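Heterodimeric restriction endonuclease R.BspD6I small subunit (Bacillus sp., PDB 2P14) acts as the small, catalytic subunit of a heterodimeric type IIS restriction endonuclease, probably cutting one DNA strand in complex with a larger, site-specific nickase subunit. Local coordinates at residues I160-D168 against W177-L185. Numbering follows the deposited sequence. Where two conformers were deposited one is given.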
ATOM      1  N   ILE A 160       6.514   4.639 -11.186  1.00 14.59           N
ATOM      2  CA  ILE A 160       5.065   4.498 -11.313  1.00 15.00           C
ATOM      3  C   ILE A 160       4.372   5.168 -10.118  1.00 13.88           C
ATOM      4  O   ILE A 160       3.393   5.899 -10.297  1.00 13.82           O
ATOM      5  CB  ILE A 160       4.669   3.018 -11.426  1.00 15.27           C
ATOM      6  CG1 ILE A 160       5.017   2.478 -12.812  1.00 16.69           C
ATOM      7  CG2 ILE A 160       3.190   2.807 -11.133  1.00 17.27           C
ATOM      8  CD1 ILE A 160       5.224   0.978 -12.816  1.00 18.43           C
ATOM      9  N   LEU A 161       4.879   4.915  -8.912  1.00 14.17           N
ATOM     10  CA  LEU A 161       4.280   5.535  -7.711  1.00 14.08           C
ATOM     11  C   LEU A 161       4.345   7.064  -7.809  1.00 13.82           C
ATOM     12  O   LEU A 161       3.374   7.746  -7.450  1.00 14.09           O
ATOM     13  CB  LEU A 161       4.977   5.041  -6.444  1.00 15.30           C
ATOM     14  CG  LEU A 161       4.716   3.574  -6.081  1.00 16.44           C
ATOM     15  CD1 LEU A 161       5.503   3.256  -4.840  1.00 17.76           C
ATOM     16  CD2 LEU A 161       3.196   3.306  -5.871  1.00 15.84           C
ATOM     17  N   ILE A 162       5.454   7.608  -8.333  1.00 13.26           N
ATOM     18  CA  ILE A 162       5.576   9.077  -8.461  1.00 13.12           C
ATOM     19  C   ILE A 162       4.545   9.594  -9.479  1.00 13.28           C
ATOM     20  O   ILE A 162       3.893  10.612  -9.231  1.00 13.97           O
ATOM     21  CB  ILE A 162       7.013   9.490  -8.833  1.00 13.42           C
ATOM     22  CG1 ILE A 162       7.937   9.167  -7.645  1.00 13.91           C
ATOM     23  CG2 ILE A 162       7.067  10.977  -9.261  1.00 13.82           C
ATOM     24  CD1 ILE A 162       9.425   9.323  -7.969  1.00 16.54           C
ATOM     25  N   LYS A 163       4.390   8.881 -10.593  1.00 13.26           N
ATOM     26  CA  LYS A 163       3.365   9.234 -11.569  1.00 14.51           C
ATOM     27  C   LYS A 163       1.970   9.244 -10.920  1.00 14.14           C
ATOM     28  O   LYS A 163       1.214  10.200 -11.091  1.00 14.76           O
ATOM     29  CB  LYS A 163       3.387   8.257 -12.740  1.00 14.78           C
ATOM     30  CG  LYS A 163       2.401   8.556 -13.844  1.00 19.47           C
ATOM     31  CD  LYS A 163       2.468   7.442 -14.895  1.00 23.65           C
ATOM     32  CE  LYS A 163       2.307   6.046 -14.278  1.00 28.31           C
ATOM     33  NZ  LYS A 163       2.343   4.978 -15.324  1.00 31.56           N
ATOM     34  N   LEU A 164       1.641   8.180 -10.180  1.00 13.43           N
ATOM     35  CA  LEU A 164       0.317   8.026  -9.589  1.00 13.67           C
ATOM     36  C   LEU A 164       0.054   9.014  -8.449  1.00 12.97           C
ATOM     37  O   LEU A 164      -1.093   9.403  -8.224  1.00 13.41           O
ATOM     38  CB  LEU A 164       0.149   6.612  -9.052  1.00 12.99           C
ATOM     39  CG  LEU A 164       0.154   5.544 -10.125  1.00 12.51           C
ATOM     40  CD1 LEU A 164       0.099   4.151  -9.444  1.00 14.33           C
ATOM     41  CD2 LEU A 164      -0.993   5.704 -11.135  1.00 13.87           C
ATOM     42  N   LEU A 165       1.139   9.435  -7.794  1.00 13.00           N
ATOM     43  CA  LEU A 165       1.079  10.428  -6.721  1.00 13.73           C
ATOM     44  C   LEU A 165       0.442  11.746  -7.156  1.00 14.26           C
ATOM     45  O   LEU A 165      -0.244  12.397  -6.350  1.00 13.67           O
ATOM     46  CB  LEU A 165       2.481  10.681  -6.145  1.00 13.94           C
ATOM     47  CG  LEU A 165       2.604  11.707  -5.009  1.00 13.88           C
ATOM     48  CD1 LEU A 165       1.852  11.276  -3.717  1.00 12.53           C
ATOM     49  CD2 LEU A 165       4.098  11.964  -4.723  1.00 14.30           C
ATOM     50  N   ARG A 166       0.662  12.126  -8.419  1.00 13.75           N
ATOM     51  CA  ARG A 166       0.183  13.414  -8.907  1.00 14.35           C
ATOM     52  C   ARG A 166       0.466  14.573  -7.934  1.00 14.77           C
ATOM     53  O   ARG A 166      -0.456  15.271  -7.470  1.00 14.73           O
ATOM     54  CB  ARG A 166      -1.315  13.345  -9.232  1.00 13.47           C
ATOM     55  CG  ARG A 166      -1.670  12.436 -10.446  1.00 15.10           C
ATOM     56  CD  ARG A 166      -1.018  12.907 -11.751  1.00 15.07           C
ATOM     57  NE  ARG A 166      -1.396  14.285 -12.092  1.00 16.42           N
ATOM     58  CZ  ARG A 166      -2.498  14.645 -12.765  1.00 16.58           C
ATOM     59  NH1 ARG A 166      -3.381  13.752 -13.170  1.00 17.62           N
ATOM     60  NH2 ARG A 166      -2.742  15.932 -13.000  1.00 20.27           N
ATOM     61  N   SER A 167       1.747  14.824  -7.711  1.00 15.20           N
ATOM     62  CA  SER A 167       2.158  15.900  -6.812  1.00 16.52           C
ATOM     63  C   SER A 167       1.751  17.297  -7.299  1.00 16.78           C
ATOM     64  O   SER A 167       1.825  18.264  -6.531  1.00 17.54           O
ATOM     65  CB  SER A 167       3.659  15.811  -6.517  1.00 17.71           C
ATOM     66  OG  SER A 167       4.421  16.223  -7.631  1.00 21.21           O
ATOM     67  N   ASP A 168       1.336  17.383  -8.558  1.00 16.84           N
ATOM     68  CA  ASP A 168       0.849  18.641  -9.128  1.00 17.39           C
ATOM     69  C   ASP A 168      -0.561  18.935  -8.641  1.00 17.59           C
ATOM     70  O   ASP A 168      -1.025  20.074  -8.732  1.00 19.39           O
ATOM     71  CB  ASP A 168       0.842  18.604 -10.665  1.00 17.49           C
ATOM     72  CG  ASP A 168       0.005  17.446 -11.217  1.00 17.74           C
ATOM     73  OD1 ASP A 168       0.308  16.296 -10.864  1.00 17.11           O
ATOM     74  OD2 ASP A 168      -0.933  17.694 -11.997  1.00 21.16           O
ATOM     75  N   TRP A 177      -7.641  13.295  -8.882  1.00 13.43           N
ATOM     76  CA  TRP A 177      -6.541  12.419  -8.583  1.00 12.29           C
ATOM     77  C   TRP A 177      -6.991  10.974  -8.647  1.00 11.71           C
ATOM     78  O   TRP A 177      -6.321  10.122  -9.273  1.00 12.27           O
ATOM     79  CB  TRP A 177      -6.043  12.723  -7.155  1.00 11.38           C
ATOM     80  CG  TRP A 177      -4.843  11.929  -6.677  1.00 11.06           C
ATOM     81  CD1 TRP A 177      -3.854  11.348  -7.454  1.00 12.14           C
ATOM     82  CD2 TRP A 177      -4.484  11.682  -5.320  1.00 11.78           C
ATOM     83  NE1 TRP A 177      -2.900  10.778  -6.648  1.00 12.05           N
ATOM     84  CE2 TRP A 177      -3.267  10.965  -5.333  1.00 11.56           C
ATOM     85  CE3 TRP A 177      -5.082  12.006  -4.076  1.00 11.45           C
ATOM     86  CZ2 TRP A 177      -2.618  10.565  -4.153  1.00 11.37           C
ATOM     87  CZ3 TRP A 177      -4.437  11.610  -2.910  1.00 10.59           C
ATOM     88  CH2 TRP A 177      -3.231  10.896  -2.955  1.00 11.54           C
ATOM     89  N   LEU A 178      -8.083  10.658  -7.947  1.00 12.97           N
ATOM     90  CA  LEU A 178      -8.525   9.275  -7.936  1.00 12.71           C
ATOM     91  C   LEU A 178      -8.954   8.806  -9.344  1.00 12.59           C
ATOM     92  O   LEU A 178      -8.744   7.641  -9.725  1.00 13.76           O
ATOM     93  CB  LEU A 178      -9.639   9.046  -6.922  1.00 13.26           C
ATOM     94  CG  LEU A 178      -9.320   9.253  -5.436  1.00 14.32           C
ATOM     95  CD1 LEU A 178     -10.557   8.862  -4.571  1.00 13.31           C
ATOM     96  CD2 LEU A 178      -8.025   8.497  -4.988  1.00 15.84           C
ATOM     97  N   THR A 179      -9.555   9.709 -10.116  1.00 13.72           N
ATOM     98  CA  THR A 179      -9.867   9.409 -11.520  1.00 14.09           C
ATOM     99  C   THR A 179      -8.617   9.069 -12.324  1.00 13.19           C
ATOM    100  O   THR A 179      -8.599   8.107 -13.080  1.00 13.52           O
ATOM    101  CB  THR A 179     -10.620  10.578 -12.178  1.00 15.03           C
ATOM    102  OG1 THR A 179     -11.841  10.805 -11.438  1.00 16.06           O
ATOM    103  CG2 THR A 179     -10.947  10.262 -13.662  1.00 15.98           C
ATOM    104  N   PHE A 180      -7.550   9.814 -12.084  1.00 11.90           N
ATOM    105  CA  PHE A 180      -6.316   9.562 -12.814  1.00 12.77           C
ATOM    106  C   PHE A 180      -5.762   8.178 -12.508  1.00 11.99           C
ATOM    107  O   PHE A 180      -5.281   7.463 -13.391  1.00 12.78           O
ATOM    108  CB  PHE A 180      -5.274  10.631 -12.482  1.00 12.99           C
ATOM    109  CG  PHE A 180      -3.952  10.376 -13.109  1.00 13.75           C
ATOM    110  CD1 PHE A 180      -3.714  10.787 -14.422  1.00 14.94           C
ATOM    111  CD2 PHE A 180      -2.928   9.719 -12.400  1.00 13.77           C
ATOM    112  CE1 PHE A 180      -2.501  10.525 -15.027  1.00 16.61           C
ATOM    113  CE2 PHE A 180      -1.705   9.479 -12.997  1.00 15.45           C
ATOM    114  CZ  PHE A 180      -1.487   9.887 -14.312  1.00 15.48           C
ATOM    115  N   ILE A 181      -5.795   7.801 -11.232  1.00 12.73           N
ATOM    116  CA  ILE A 181      -5.264   6.492 -10.850  1.00 13.37           C
ATOM    117  C   ILE A 181      -6.045   5.369 -11.504  1.00 14.23           C
ATOM    118  O   ILE A 181      -5.462   4.450 -12.120  1.00 15.00           O
ATOM    119  CB  ILE A 181      -5.247   6.369  -9.321  1.00 12.31           C
ATOM    120  CG1 ILE A 181      -4.282   7.386  -8.733  1.00 13.61           C
ATOM    121  CG2 ILE A 181      -4.825   4.956  -8.898  1.00 14.16           C
ATOM    122  CD1 ILE A 181      -4.287   7.445  -7.187  1.00 14.27           C
ATOM    123  N   GLU A 182      -7.362   5.473 -11.411  1.00 15.06           N
ATOM    124  CA  GLU A 182      -8.240   4.494 -12.023  1.00 16.24           C
ATOM    125  C   GLU A 182      -7.971   4.415 -13.514  1.00 16.57           C
ATOM    126  O   GLU A 182      -7.777   3.319 -14.030  1.00 17.65           O
ATOM    127  CB  GLU A 182      -9.703   4.813 -11.716  1.00 16.88           C
ATOM    128  CG  GLU A 182     -10.686   3.840 -12.354  1.00 21.45           C
ATOM    129  CD  GLU A 182     -10.626   2.407 -11.815  1.00 27.65           C
ATOM    130  OE1 GLU A 182     -10.044   2.146 -10.737  1.00 26.70           O
ATOM    131  OE2 GLU A 182     -11.180   1.510 -12.490  1.00 30.58           O
ATOM    132  N   TYR A 183      -7.911   5.569 -14.181  1.00 16.31           N
ATOM    133  CA  TYR A 183      -7.745   5.611 -15.639  1.00 17.63           C
ATOM    134  C   TYR A 183      -6.448   4.942 -16.059  1.00 20.03           C
ATOM    135  O   TYR A 183      -6.418   4.177 -17.027  1.00 20.30           O
ATOM    136  CB  TYR A 183      -7.755   7.059 -16.096  1.00 16.26           C
ATOM    137  CG  TYR A 183      -7.706   7.217 -17.612  1.00 13.85           C
ATOM    138  CD1 TYR A 183      -8.876   7.127 -18.355  1.00 14.14           C
ATOM    139  CD2 TYR A 183      -6.519   7.486 -18.278  1.00 15.05           C
ATOM    140  CE1 TYR A 183      -8.864   7.253 -19.723  1.00 15.29           C
ATOM    141  CE2 TYR A 183      -6.490   7.616 -19.657  1.00 16.00           C
ATOM    142  CZ  TYR A 183      -7.672   7.510 -20.365  1.00 15.89           C
ATOM    143  OH  TYR A 183      -7.696   7.650 -21.732  1.00 15.45           O
ATOM    144  N   ASN A 184      -5.376   5.264 -15.341  1.00 22.12           N
ATOM    145  CA  ASN A 184      -4.074   4.653 -15.613  0.50 24.39           C
ATOM    146  C   ASN A 184      -4.039   3.161 -15.309  1.00 25.51           C
ATOM    147  O   ASN A 184      -3.426   2.384 -16.060  1.00 27.98           O
ATOM    148  CB  ASN A 184      -2.974   5.402 -14.883  0.50 24.58           C
ATOM    149  CG  ASN A 184      -2.650   6.726 -15.531  0.50 24.35           C
ATOM    150  OD1 ASN A 184      -3.538   7.449 -15.978  0.50 25.56           O
ATOM    151  ND2 ASN A 184      -1.361   7.058 -15.584  0.50 27.61           N
ATOM    152  N   LEU A 185      -4.725   2.735 -14.251  1.00 26.77           N
ATOM    153  CA  LEU A 185      -4.775   1.316 -13.850  1.00 27.77           C
ATOM    154  C   LEU A 185      -6.171   0.676 -14.093  1.00 28.89           C
ATOM    155  O   LEU A 185      -6.477   0.272 -15.220  0.50 29.60           O
ATOM    156  CB  LEU A 185      -4.272   1.123 -12.402  1.00 26.17           C
ATOM    157  CG  LEU A 185      -2.901   1.648 -11.931  1.00 25.12           C
ATOM    158  CD1 LEU A 185      -2.834   1.601 -10.414  1.00 22.90           C
ATOM    159  CD2 LEU A 185      -1.696   0.898 -12.523  1.00 27.40           C
TER
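Arg166 lies over one face of the Phe180 ring, with Leu164 CA at the ring's edge. Arg166 CD makes a CH-pi contact 3.8 Å from the Phe180 centroid, and the guanidinium continues across the same face as a cation-pi partner, Arg166 CZ 4.6 Å from the Phe180 centroid. The guanidinium stands nearly upright on the ring, the planes 79° apart, so that NH1 points an edge down at Phe180 CD1. Bends at chi2 and chi3 fold the chain over the phenyl group, while NE and NH2 grip Asp168 side-on, one nitrogen to each carboxylate oxygen; Arg166 NH2 to Asp168 OD2 is 2.7 Å. A leucine in place of Arg166 would probably leave Asp168 without its charge partner and Phe180 without its cation.

An indole suits the place of Trp177 because its single N-H, at the ring edge, reaches the C-terminal end of helix 154-165: Trp177 NE1 meets Leu164 O at 2.8 Å in a hydrogen bond bent to 153°. This satisfies the Leu164 carbonyl in the helix's last turn, where Arg166 turns to positive phi and the helical pattern stops. Leu164 brings branched methyls between the helices: Leu164 CD1 meets Leu185 CD1 at 4.0 Å, and its CD2 faces Phe180 and Ile181.

The axes of 160-165 and 177-184 approach to 10.1 Å, their N-to-C directions 139° apart, an antiparallel-leaning helical hairpin in a protein whose sequence family belongs to the PD-(D/E)XK nucleases. Leu164, Trp177, Ile181 and Leu185 also rest on strand 130-134, an outermost strand of the mixed sheet, and helix 135-146 flanks Ile181 and Leu185.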